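Local structure of BIFUNCTIONAL PROTEIN Proline utilization A (PutA) (Corynebacterium freiburgense, 5UX5) at the flavin-adenine dinucleotide site. The protein catalyses both steps of proline catabolism, oxidising proline with an FAD-dependent proline dehydrogenase domain and the resulting glutamate semialdehyde to glutamate with an NAD-dependent aldehyde dehydrogenase domain. Residues are numbered along the deposited sequence; one frame, centred on the assembly and turned at random.

The flavin-adenine dinucleotide site. Residues 232-233, 263, 265, 267, 296, 298-301, 303, 320-323, 326-327, 350-351, 353, 376-377, 399, 422. With FAD (flavin-adenine dinucleotide), chain B.
FAD, the redox cofactor of the proline dehydrogenase half, lies largely buried. Val298 backs one face of the isoalloxazine. Its CG1 sits over the central ring, 3.4 Å from the centroid, and CG2 over the pyrimidine ring. Ala350 CB lies over the dimethylbenzene ring. At the pyrimidine edge, flavin N3 donates to Met233 O at 2.9 Å, nearly along the C=O axis. Two donors grip flavin O2: Ala301 N, and Gln265 NE2 at 2.7 Å, with O2 close to the amide plane. Arg296 NH1 makes a weak bond to flavin N5.

Gly300 N donates to the ribityl hydroxyl O2'. Gly300 O takes both adenosine ribose hydroxyls, O2B at 2.6 Å on an in-plane lone pair and O3B from above the carbonyl plane. The adenine is sandwiched between Leu303 CD2 and Lys323 CB. Ser351 OG, anti to its backbone N (chi1 178°), donates to phosphate oxygen O1P at 2.6 Å. Phosphate oxygen O2A accepts from Asn353 ND2 and from Lys299 NZ at 3.0 Å, at the end of an extended chain.

In the second shell, Asp327 bridges the amines of Lys299 and Lys323. Glu376 OE2 holds Arg296 NE at 2.6 Å through its syn lone pair. Asp232 OD1 forms a salt bridge with NH1. The two carboxylates would hold the guanidinium in place beside N5, where its charge may polarise the flavin.

The flavin rests at the C-terminal ends of strands 228-232, 260-265, 293-298 and 345-350 of the proline dehydrogenase barrel. The adenine reaches helices 303-313 and 323-337.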
loop_
_atom_site.group_PDB
_atom_site.type_symbol
_atom_site.label_atom_id
_atom_site.label_comp_id
_atom_site.label_asym_id
_atom_site.label_seq_id
_atom_site.Cartn_x
_atom_site.Cartn_y
_atom_site.Cartn_z
ATOM N N ASP A 232 -2.325 10.598 -23.838
ATOM C CA ASP A 232 -1.034 10.181 -23.306
ATOM C C ASP A 232 -1.203 8.981 -22.372
ATOM O O ASP A 232 -2.308 8.666 -21.902
ATOM C CB ASP A 232 -0.343 11.318 -22.544
ATOM C CG ASP A 232 0.087 12.462 -23.438
ATOM O OD1 ASP A 232 0.166 12.261 -24.664
ATOM O OD2 ASP A 232 0.359 13.562 -22.911
ATOM N N MET A 233 -0.084 8.307 -22.113
ATOM C CA MET A 233 -0.026 7.185 -21.181
ATOM C C MET A 233 1.222 7.300 -20.334
ATOM O O MET A 233 2.310 7.526 -20.868
ATOM C CB MET A 233 -0.025 5.843 -21.901
ATOM C CG MET A 233 -1.349 5.568 -22.509
ATOM S SD MET A 233 -1.590 3.850 -22.775
ATOM C CE MET A 233 -0.611 3.237 -21.409
ATOM N N VAL A 263 -0.722 7.069 -27.446
ATOM C CA VAL A 263 0.684 6.736 -27.187
ATOM C C VAL A 263 0.814 5.249 -26.880
ATOM O O VAL A 263 -0.019 4.676 -26.173
ATOM C CB VAL A 263 1.238 7.569 -26.012
ATOM C CG1 VAL A 263 2.558 7.036 -25.567
ATOM C CG2 VAL A 263 1.416 9.014 -26.406
ATOM N N GLN A 265 3.966 2.882 -25.214
ATOM C CA GLN A 265 5.301 2.870 -24.623
ATOM C C GLN A 265 5.987 1.566 -25.022
ATOM O O GLN A 265 5.578 0.483 -24.583
ATOM C CB GLN A 265 5.233 2.995 -23.105
ATOM C CG GLN A 265 4.132 3.880 -22.627
ATOM C CD GLN A 265 3.993 3.913 -21.115
ATOM O OE1 GLN A 265 3.267 3.096 -20.535
ATOM N NE2 GLN A 265 4.598 4.910 -20.487
ATOM N N TYR A 267 8.692 0.295 -24.003
ATOM C CA TYR A 267 9.319 -0.541 -22.984
ATOM C C TYR A 267 8.343 -1.545 -22.379
ATOM O O TYR A 267 8.756 -2.400 -21.586
ATOM C CB TYR A 267 10.019 0.306 -21.897
ATOM C CG TYR A 267 9.170 1.115 -20.912
ATOM C CD1 TYR A 267 7.783 0.985 -20.849
ATOM C CD2 TYR A 267 9.779 2.021 -20.041
ATOM C CE1 TYR A 267 7.035 1.708 -19.939
ATOM C CE2 TYR A 267 9.027 2.760 -19.133
ATOM C CZ TYR A 267 7.655 2.603 -19.086
ATOM O OH TYR A 267 6.893 3.326 -18.182
ATOM N N ARG A 296 1.652 7.535 -31.329
ATOM C CA ARG A 296 2.928 8.119 -30.939
ATOM C C ARG A 296 3.738 7.027 -30.246
ATOM O O ARG A 296 3.330 6.511 -29.195
ATOM C CB ARG A 296 2.744 9.323 -30.011
ATOM C CG ARG A 296 4.080 9.990 -29.680
ATOM C CD ARG A 296 4.052 10.855 -28.437
ATOM N NE ARG A 296 3.142 11.975 -28.570
ATOM C CZ ARG A 296 2.635 12.617 -27.534
ATOM N NH1 ARG A 296 2.956 12.210 -26.317
ATOM N NH2 ARG A 296 1.799 13.633 -27.713
ATOM N N VAL A 298 6.716 5.988 -28.056
ATOM C CA VAL A 298 7.683 6.470 -27.073
ATOM C C VAL A 298 8.363 5.255 -26.457
ATOM O O VAL A 298 7.882 4.122 -26.569
ATOM C CB VAL A 298 7.043 7.349 -25.971
ATOM C CG1 VAL A 298 6.165 8.475 -26.571
ATOM C CG2 VAL A 298 6.249 6.499 -25.006
ATOM N N LYS A 299 9.519 5.479 -25.837
ATOM C CA LYS A 299 10.138 4.333 -25.167
ATOM C C LYS A 299 9.534 4.106 -23.786
ATOM O O LYS A 299 9.295 2.955 -23.400
ATOM C CB LYS A 299 11.667 4.478 -25.130
ATOM C CG LYS A 299 12.305 4.097 -26.490
ATOM C CD LYS A 299 13.801 4.436 -26.638
ATOM C CE LYS A 299 14.246 4.269 -28.118
ATOM N NZ LYS A 299 15.706 4.525 -28.434
ATOM N N GLY A 300 9.227 5.182 -23.055
ATOM C CA GLY A 300 8.562 5.097 -21.759
ATOM C C GLY A 300 9.247 5.922 -20.689
ATOM O O GLY A 300 10.474 5.841 -20.553
ATOM N N ALA A 301 8.494 6.716 -19.918
ATOM C CA ALA A 301 9.098 7.665 -18.984
ATOM C C ALA A 301 8.876 7.316 -17.510
ATOM O O ALA A 301 9.294 8.080 -16.639
ATOM C CB ALA A 301 8.587 9.074 -19.266
ATOM N N LEU A 303 9.769 4.346 -15.677
ATOM C CA LEU A 303 10.431 3.115 -15.250
ATOM C C LEU A 303 10.644 3.069 -13.730
ATOM O O LEU A 303 10.389 2.035 -13.091
ATOM C CB LEU A 303 11.755 2.969 -16.014
ATOM C CG LEU A 303 12.625 1.707 -15.896
ATOM C CD1 LEU A 303 11.930 0.500 -16.488
ATOM C CD2 LEU A 303 13.963 1.927 -16.560
ATOM N N TYR A 320 10.438 -3.863 -19.720
ATOM C CA TYR A 320 11.512 -4.806 -19.922
ATOM C C TYR A 320 12.550 -4.624 -18.838
ATOM O O TYR A 320 12.669 -3.546 -18.259
ATOM C CB TYR A 320 12.175 -4.570 -21.277
ATOM C CG TYR A 320 11.412 -5.013 -22.491
ATOM C CD1 TYR A 320 11.324 -6.351 -22.823
ATOM C CD2 TYR A 320 10.813 -4.084 -23.342
ATOM C CE1 TYR A 320 10.642 -6.766 -23.965
ATOM C CE2 TYR A 320 10.123 -4.496 -24.491
ATOM C CZ TYR A 320 10.049 -5.840 -24.785
ATOM O OH TYR A 320 9.385 -6.271 -25.896
ATOM N N ALA A 321 13.365 -5.672 -18.624
ATOM C CA ALA A 321 14.409 -5.633 -17.605
ATOM C C ALA A 321 15.626 -4.819 -18.029
ATOM O O ALA A 321 16.313 -4.267 -17.166
ATOM C CB ALA A 321 14.844 -7.045 -17.240
ATOM N N THR A 322 15.910 -4.724 -19.325
ATOM C CA THR A 322 17.084 -4.026 -19.847
ATOM C C THR A 322 16.679 -2.998 -20.898
ATOM O O THR A 322 15.704 -3.191 -21.618
ATOM C CB THR A 322 18.045 -4.985 -20.512
ATOM O OG1 THR A 322 17.490 -5.354 -21.778
ATOM C CG2 THR A 322 18.173 -6.221 -19.716
ATOM N N LYS A 323 17.468 -1.924 -21.019
ATOM C CA LYS A 323 17.245 -0.936 -22.080
ATOM C C LYS A 323 17.493 -1.510 -23.483
ATOM O O LYS A 323 16.925 -1.018 -24.468
ATOM C CB LYS A 323 18.131 0.289 -21.830
ATOM C CG LYS A 323 18.693 1.007 -23.082
ATOM C CD LYS A 323 18.410 2.505 -23.026
ATOM C CE LYS A 323 19.284 3.301 -23.968
ATOM N NZ LYS A 323 18.893 3.152 -25.411
ATOM N N VAL A 326 14.284 -2.556 -24.800
ATOM C CA VAL A 326 13.466 -1.409 -25.144
ATOM C C VAL A 326 13.844 -0.894 -26.518
ATOM O O VAL A 326 12.984 -0.637 -27.371
ATOM C CB VAL A 326 13.632 -0.322 -24.077
ATOM C CG1 VAL A 326 12.817 0.871 -24.467
ATOM C CG2 VAL A 326 13.237 -0.875 -22.719
ATOM N N ASP A 327 15.141 -0.683 -26.734
ATOM C CA ASP A 327 15.595 -0.246 -28.044
ATOM C C ASP A 327 15.162 -1.226 -29.127
ATOM O O ASP A 327 14.773 -0.815 -30.224
ATOM C CB ASP A 327 17.113 -0.094 -28.034
ATOM C CG ASP A 327 17.562 1.146 -27.307
ATOM O OD1 ASP A 327 16.768 2.111 -27.193
ATOM O OD2 ASP A 327 18.736 1.184 -26.909
ATOM N N ALA A 350 8.692 9.306 -31.314
ATOM C CA ALA A 350 9.011 10.277 -30.271
ATOM C C ALA A 350 10.315 9.825 -29.624
ATOM O O ALA A 350 10.311 9.026 -28.685
ATOM C CB ALA A 350 7.887 10.402 -29.237
ATOM N N SER A 351 11.434 10.316 -30.154
ATOM C CA SER A 351 12.738 9.941 -29.632
ATOM C C SER A 351 13.760 11.004 -30.010
ATOM O O SER A 351 13.695 11.574 -31.104
ATOM C CB SER A 351 13.184 8.574 -30.162
ATOM O OG SER A 351 14.476 8.249 -29.666
ATOM N N ASN A 353 16.892 9.883 -29.762
ATOM C CA ASN A 353 17.900 8.949 -30.234
ATOM C C ASN A 353 17.960 8.997 -31.757
ATOM O O ASN A 353 17.038 8.533 -32.435
ATOM C CB ASN A 353 17.555 7.551 -29.742
ATOM C CG ASN A 353 18.618 6.555 -30.074
ATOM O OD1 ASN A 353 19.001 6.393 -31.236
ATOM N ND2 ASN A 353 19.118 5.886 -29.052
ATOM N N GLU A 376 8.352 13.308 -33.418
ATOM C CA GLU A 376 7.981 14.156 -32.294
ATOM C C GLU A 376 9.166 14.271 -31.339
ATOM O O GLU A 376 9.775 13.260 -30.990
ATOM C CB GLU A 376 6.722 13.611 -31.613
ATOM C CG GLU A 376 5.571 13.291 -32.620
ATOM C CD GLU A 376 4.220 13.076 -31.939
ATOM O OE1 GLU A 376 3.201 12.842 -32.645
ATOM O OE2 GLU A 376 4.186 13.140 -30.690
ATOM N N MET A 377 9.512 15.510 -30.956
ATOM C CA MET A 377 10.704 15.829 -30.173
ATOM C C MET A 377 10.368 16.831 -29.068
ATOM O O MET A 377 9.233 17.303 -28.946
ATOM C CB MET A 377 11.832 16.369 -31.073
ATOM C CG MET A 377 12.519 15.314 -31.984
ATOM S SD MET A 377 13.767 15.939 -33.149
ATOM C CE MET A 377 15.236 16.025 -32.145
ATOM N N TYR A 399 7.122 18.947 -28.424
ATOM C CA TYR A 399 6.429 18.914 -27.142
ATOM C C TYR A 399 6.503 20.291 -26.498
ATOM O O TYR A 399 7.588 20.827 -26.288
ATOM C CB TYR A 399 7.054 17.845 -26.236
ATOM C CG TYR A 399 6.461 17.819 -24.844
ATOM C CD1 TYR A 399 5.244 17.195 -24.585
ATOM C CD2 TYR A 399 7.105 18.438 -23.790
ATOM C CE1 TYR A 399 4.691 17.202 -23.304
ATOM C CE2 TYR A 399 6.558 18.448 -22.516
ATOM C CZ TYR A 399 5.361 17.832 -22.279
ATOM O OH TYR A 399 4.858 17.849 -20.997
ATOM N N ASN A 422 15.340 10.206 -17.806
ATOM C CA ASN A 422 15.258 9.684 -19.181
ATOM C C ASN A 422 16.001 10.561 -20.214
ATOM O O ASN A 422 17.196 10.863 -20.086
ATOM C CB ASN A 422 13.782 9.530 -19.623
ATOM C CG ASN A 422 12.878 8.893 -18.549
ATOM O OD1 ASN A 422 12.788 7.671 -18.437
ATOM N ND2 ASN A 422 12.181 9.728 -17.785
HETATM P PA FAD B . 17.167 6.822 -25.096
HETATM O O1A FAD B . 18.447 7.078 -24.230
HETATM O O2A FAD B . 17.289 6.077 -26.342
HETATM O O5B FAD B . 16.052 6.061 -24.484
HETATM C C5B FAD B . 15.847 6.122 -23.084
HETATM C C4B FAD B . 14.699 5.197 -22.726
HETATM O O4B FAD B . 15.132 3.871 -22.642
HETATM C C3B FAD B . 14.084 5.506 -21.398
HETATM O O3B FAD B . 13.173 6.547 -21.382
HETATM C C2B FAD B . 13.459 4.208 -21.033
HETATM O O2B FAD B . 12.162 4.119 -21.499
HETATM C C1B FAD B . 14.402 3.207 -21.634
HETATM N N9A FAD B . 15.318 2.633 -20.660
HETATM C C8A FAD B . 16.499 3.200 -20.201
HETATM N N7A FAD B . 17.064 2.388 -19.286
HETATM C C5A FAD B . 16.303 1.238 -19.104
HETATM C C6A FAD B . 16.425 0.080 -18.312
HETATM N N6A FAD B . 17.521 -0.150 -17.387
HETATM N N1A FAD B . 15.474 -0.864 -18.399
HETATM C C2A FAD B . 14.401 -0.699 -19.235
HETATM N N3A FAD B . 14.255 0.416 -20.017
HETATM C C4A FAD B . 15.173 1.389 -19.978
HETATM N N1 FAD B . 6.906 9.026 -22.285
HETATM C C2 FAD B . 5.714 8.348 -21.839
HETATM O O2 FAD B . 5.845 7.310 -20.948
HETATM N N3 FAD B . 4.459 8.799 -22.267
HETATM C C4 FAD B . 4.328 9.866 -23.156
HETATM O O4 FAD B . 3.076 10.283 -23.575
HETATM C C4X FAD B . 5.559 10.476 -23.755
HETATM N N5 FAD B . 5.504 11.423 -24.770
HETATM C C5X FAD B . 6.678 11.936 -25.340
HETATM C C6 FAD B . 6.630 12.899 -26.366
HETATM C C7 FAD B . 7.815 13.389 -26.902
HETATM C C7M FAD B . 7.797 14.422 -27.989
HETATM C C8 FAD B . 9.032 12.934 -26.460
HETATM C C8M FAD B . 10.302 13.463 -27.043
HETATM C C9 FAD B . 9.087 11.986 -25.449
HETATM C C9A FAD B . 7.919 11.493 -24.898
HETATM N N10 FAD B . 8.017 10.508 -23.873
HETATM C C10 FAD B . 6.844 9.987 -23.287
HETATM C "C1'" FAD B . 9.343 10.086 -23.383
HETATM C "C2'" FAD B . 9.905 8.808 -23.944
HETATM O "O2'" FAD B . 9.140 7.751 -23.486
HETATM C "C3'" FAD B . 11.379 8.718 -23.495
HETATM O "O3'" FAD B . 11.398 8.627 -22.123
HETATM C "C4'" FAD B . 12.324 9.860 -23.889
HETATM O "O4'" FAD B . 11.931 10.530 -25.032
HETATM C "C5'" FAD B . 13.810 9.439 -23.956
HETATM O "O5'" FAD B . 14.088 8.239 -24.668
HETATM P P FAD B . 14.914 8.172 -26.060
HETATM O O1P FAD B . 14.284 7.357 -27.253
HETATM O O2P FAD B . 15.191 9.715 -26.239
HETATM O O3P FAD B . 16.482 7.993 -25.687
#